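Local coordinates for protein catalase-3 (PDB 4AJ9) that breaks down hydrogen peroxide to oxygen and water with the help of a heme cofactor, probably protecting cells from its toxicity, at residues C[445-450]-C[510-515]. Sequence-based numbering, arbitrary orientation.
Sequences PRLFFN and YYHNNV
Asn-450 meets the irregular loop segment 510-515 through its amide nitrogen, whose two N-H groups go to two main-chain carbonyls. ND2 of Asn-450 donates to O of Asn-514 at 3.1 Å and to O of His-512 at 3.0 Å, the latter bond arriving from above the carbonyl plane. Asparagine suits the place because the same flat amide also accepts: NE of Arg-446, one helical turn earlier, donates to its OD1 over 2.9 Å, in the plane of the guanidinium. An alanine in place of Asn-450 would probably leave both carbonyls without this donor and the arginine freer to turn.

Water 1 extends the polar network, accepting from NH2 of Arg-446, donating to OD1 of Asn-513 at 2.8 Å and more weakly to OD1 of Asn-450. Histidine suits its position by using both ring nitrogens: ND1 accepts from N of Asn-514 in the ring plane, helping fix how the imidazole is turned, and NE2 donates to O of Thr-443 in the helix's first turn.

Arginine adds an aliphatic stem to its flat, multi-donor head. Its CG, anti to the backbone N (chi1 -180°), sits over one face of the His-512 ring in a CH-pi contact, 3.9 Å from the centroid. The guanidinium beyond lies with one face over the backbone of His-512, NH1 beside CB and CD1 of Tyr-511. CB of Leu-447 reaches the imidazole edge, and its branched tip covers the backbone of Asn-514 through CD1. CG1 of Val-515 lies 3.6 Å from O of Asn-450.

Away from the heme site, this surface contact joins helix 443-450, of the catalase-related immune-responsive region, to the loop leading from helix 489-499 toward strand 533-537. Arg-446 NH1 and Tyr-511 OH also bond to carbonyls of Ile-487 and Asn-485 in helix 474-487, while Phe-448 and Phe-449 pack against helix 187-193.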
ATOM      1  N   PRO C 445     -17.129  -5.451  39.770  1.00  6.48           N
ATOM      2  CA  PRO C 445     -15.781  -5.238  40.302  1.00 11.35           C
ATOM      3  C   PRO C 445     -15.732  -5.598  41.781  1.00  9.88           C
ATOM      4  O   PRO C 445     -14.785  -6.253  42.222  1.00  5.41           O
ATOM      5  CB  PRO C 445     -15.561  -3.742  40.097  1.00  4.66           C
ATOM      6  CG  PRO C 445     -16.353  -3.429  38.865  1.00  8.23           C
ATOM      7  CD  PRO C 445     -17.594  -4.305  38.964  1.00  7.21           C
ATOM      8  N   ARG C 446     -16.746  -5.187  42.538  1.00  7.62           N
ATOM      9  CA  ARG C 446     -16.834  -5.593  43.940  1.00 12.21           C
ATOM     10  C   ARG C 446     -16.900  -7.117  44.096  1.00 10.82           C
ATOM     11  O   ARG C 446     -16.167  -7.695  44.893  1.00 10.52           O
ATOM     12  CB  ARG C 446     -18.020  -4.922  44.633  1.00 13.13           C
ATOM     13  CG  ARG C 446     -18.159  -5.306  46.101  1.00 11.15           C
ATOM     14  CD  ARG C 446     -16.903  -4.979  46.890  1.00  9.08           C
ATOM     15  NE  ARG C 446     -17.080  -5.312  48.302  1.00 10.77           N
ATOM     16  CZ  ARG C 446     -17.531  -4.460  49.218  1.00  9.11           C
ATOM     17  NH1 ARG C 446     -17.823  -3.208  48.880  1.00 10.44           N
ATOM     18  NH2 ARG C 446     -17.669  -4.859  50.480  1.00 17.56           N
ATOM     19  N   LEU C 447     -17.764  -7.765  43.318  1.00 12.15           N
ATOM     20  CA  LEU C 447     -17.852  -9.222  43.326  1.00 10.42           C
ATOM     21  C   LEU C 447     -16.485  -9.877  43.123  1.00  8.57           C
ATOM     22  O   LEU C 447     -16.137 -10.851  43.797  1.00 11.25           O
ATOM     23  CB  LEU C 447     -18.831  -9.699  42.242  1.00  9.83           C
ATOM     24  CG  LEU C 447     -19.007 -11.207  42.046  1.00 11.27           C
ATOM     25  CD1 LEU C 447     -19.633 -11.860  43.277  1.00 10.69           C
ATOM     26  CD2 LEU C 447     -19.849 -11.508  40.802  1.00 12.44           C
ATOM     27  N   PHE C 448     -15.716  -9.350  42.174  1.00  8.11           N
ATOM     28  CA  PHE C 448     -14.420  -9.928  41.849  1.00 11.38           C
ATOM     29  C   PHE C 448     -13.435  -9.747  43.003  1.00  6.12           C
ATOM     30  O   PHE C 448     -12.792 -10.701  43.443  1.00  9.05           O
ATOM     31  CB  PHE C 448     -13.876  -9.309  40.559  1.00  5.94           C
ATOM     32  CG  PHE C 448     -12.456  -9.669  40.268  1.00  7.69           C
ATOM     33  CD1 PHE C 448     -12.133 -10.926  39.771  1.00  8.91           C
ATOM     34  CD2 PHE C 448     -11.440  -8.739  40.467  1.00 11.73           C
ATOM     35  CE1 PHE C 448     -10.820 -11.260  39.494  1.00  7.53           C
ATOM     36  CE2 PHE C 448     -10.126  -9.061  40.192  1.00  6.99           C
ATOM     37  CZ  PHE C 448      -9.809 -10.321  39.710  1.00  7.81           C
ATOM     38  N   PHE C 449     -13.340  -8.526  43.508  1.00  8.75           N
ATOM     39  CA  PHE C 449     -12.458  -8.248  44.631  1.00  9.05           C
ATOM     40  C   PHE C 449     -12.807  -9.116  45.856  1.00 11.67           C
ATOM     41  O   PHE C 449     -11.915  -9.679  46.504  1.00 12.41           O
ATOM     42  CB  PHE C 449     -12.490  -6.760  44.978  1.00 11.50           C
ATOM     43  CG  PHE C 449     -11.522  -6.379  46.060  1.00 10.95           C
ATOM     44  CD1 PHE C 449     -10.204  -6.108  45.761  1.00 13.98           C
ATOM     45  CD2 PHE C 449     -11.935  -6.308  47.383  1.00 13.12           C
ATOM     46  CE1 PHE C 449      -9.301  -5.765  46.766  1.00 14.15           C
ATOM     47  CE2 PHE C 449     -11.042  -5.965  48.389  1.00  9.90           C
ATOM     48  CZ  PHE C 449      -9.726  -5.694  48.080  1.00 14.03           C
ATOM     49  N   ASN C 450     -14.097  -9.223  46.177  1.00  8.57           N
ATOM     50  CA  ASN C 450     -14.533 -10.084  47.278  1.00 11.44           C
ATOM     51  C   ASN C 450     -14.073 -11.520  47.131  1.00 10.54           C
ATOM     52  O   ASN C 450     -13.971 -12.244  48.116  1.00 12.70           O
ATOM     53  CB  ASN C 450     -16.062 -10.125  47.391  1.00  8.65           C
ATOM     54  CG  ASN C 450     -16.645  -8.839  47.885  1.00 12.38           C
ATOM     55  OD1 ASN C 450     -15.932  -7.985  48.405  1.00 13.79           O
ATOM     56  ND2 ASN C 450     -17.958  -8.676  47.713  1.00 13.43           N
ATOM     57  N   TYR C 510     -23.500   0.442  45.800  1.00 10.80           N
ATOM     58  CA  TYR C 510     -23.165  -0.804  45.127  1.00 13.93           C
ATOM     59  C   TYR C 510     -22.433  -1.829  46.008  1.00 10.08           C
ATOM     60  O   TYR C 510     -22.140  -2.922  45.555  1.00 13.50           O
ATOM     61  CB  TYR C 510     -22.382  -0.510  43.833  1.00  8.79           C
ATOM     62  CG  TYR C 510     -23.150   0.337  42.827  1.00  9.82           C
ATOM     63  CD1 TYR C 510     -23.966  -0.254  41.872  1.00 11.99           C
ATOM     64  CD2 TYR C 510     -23.046   1.718  42.831  1.00  9.52           C
ATOM     65  CE1 TYR C 510     -24.663   0.503  40.956  1.00 11.57           C
ATOM     66  CE2 TYR C 510     -23.751   2.492  41.925  1.00  9.51           C
ATOM     67  CZ  TYR C 510     -24.560   1.876  40.989  1.00 12.45           C
ATOM     68  OH  TYR C 510     -25.258   2.630  40.072  1.00 18.58           O
ATOM     69  N   TYR C 511     -22.150  -1.491  47.266  1.00  9.64           N
ATOM     70  CA  TYR C 511     -21.410  -2.414  48.131  1.00 13.18           C
ATOM     71  C   TYR C 511     -22.199  -3.707  48.350  1.00  9.23           C
ATOM     72  O   TYR C 511     -23.419  -3.690  48.421  1.00 10.50           O
ATOM     73  CB  TYR C 511     -21.115  -1.799  49.504  1.00 14.02           C
ATOM     74  CG  TYR C 511     -20.271  -0.544  49.527  1.00 14.71           C
ATOM     75  CD1 TYR C 511     -19.599  -0.087  48.391  1.00 12.85           C
ATOM     76  CD2 TYR C 511     -20.137   0.186  50.701  1.00 14.24           C
ATOM     77  CE1 TYR C 511     -18.837   1.074  48.434  1.00 13.08           C
ATOM     78  CE2 TYR C 511     -19.376   1.336  50.752  1.00 10.39           C
ATOM     79  CZ  TYR C 511     -18.730   1.780  49.622  1.00 12.36           C
ATOM     80  OH  TYR C 511     -17.981   2.939  49.701  1.00 11.67           O
ATOM     81  N   HIS C 512     -21.495  -4.825  48.461  1.00  9.77           N
ATOM     82  CA  HIS C 512     -22.130  -6.101  48.768  1.00 11.96           C
ATOM     83  C   HIS C 512     -21.029  -7.056  49.176  1.00 17.13           C
ATOM     84  O   HIS C 512     -19.849  -6.740  49.012  1.00 11.99           O
ATOM     85  CB  HIS C 512     -22.894  -6.636  47.553  1.00 14.51           C
ATOM     86  CG  HIS C 512     -22.011  -7.083  46.427  1.00 14.80           C
ATOM     87  ND1 HIS C 512     -21.457  -8.344  46.371  1.00 13.05           N
ATOM     88  CD2 HIS C 512     -21.591  -6.438  45.311  1.00 14.50           C
ATOM     89  CE1 HIS C 512     -20.732  -8.458  45.270  1.00 14.63           C
ATOM     90  NE2 HIS C 512     -20.796  -7.315  44.608  1.00 12.80           N
ATOM     91  N   ASN C 513     -21.408  -8.219  49.702  1.00  9.88           N
ATOM     92  CA  ASN C 513     -20.440  -9.201  50.197  1.00  9.96           C
ATOM     93  C   ASN C 513     -20.438 -10.504  49.410  1.00 16.70           C
ATOM     94  O   ASN C 513     -19.890 -11.506  49.863  1.00 12.20           O
ATOM     95  CB  ASN C 513     -20.731  -9.525  51.662  1.00 19.94           C
ATOM     96  CG  ASN C 513     -20.833  -8.283  52.510  1.00 32.43           C
ATOM     97  OD1 ASN C 513     -19.990  -7.394  52.419  1.00 24.65           O
ATOM     98  ND2 ASN C 513     -21.882  -8.199  53.320  1.00 27.86           N
ATOM     99  N   ASN C 514     -21.062 -10.502  48.241  1.00  9.12           N
ATOM    100  CA  ASN C 514     -21.131 -11.729  47.448  1.00 14.80           C
ATOM    101  C   ASN C 514     -19.766 -12.195  46.926  1.00 18.62           C
ATOM    102  O   ASN C 514     -18.880 -11.388  46.644  1.00 10.21           O
ATOM    103  CB  ASN C 514     -22.146 -11.570  46.313  1.00 11.53           C
ATOM    104  CG  ASN C 514     -23.576 -11.502  46.825  1.00 24.94           C
ATOM    105  OD1 ASN C 514     -23.997 -12.342  47.617  1.00 29.37           O
ATOM    106  ND2 ASN C 514     -24.320 -10.492  46.392  1.00 21.35           N
ATOM    107  N   VAL C 515     -19.598 -13.507  46.822  1.00 11.73           N
ATOM    108  CA  VAL C 515     -18.363 -14.080  46.308  1.00 11.55           C
ATOM    109  C   VAL C 515     -18.718 -15.079  45.217  1.00 21.30           C
ATOM    110  O   VAL C 515     -19.827 -15.604  45.189  1.00 14.38           O
ATOM    111  CB  VAL C 515     -17.597 -14.820  47.404  1.00 13.00           C
ATOM    112  CG1 VAL C 515     -17.186 -13.858  48.515  1.00 15.95           C
ATOM    113  CG2 VAL C 515     -18.449 -15.943  47.961  1.00 16.56           C
TER
HETATM  114  O   HOH W   1     -17.353  -7.665  51.404  1.00 18.22           O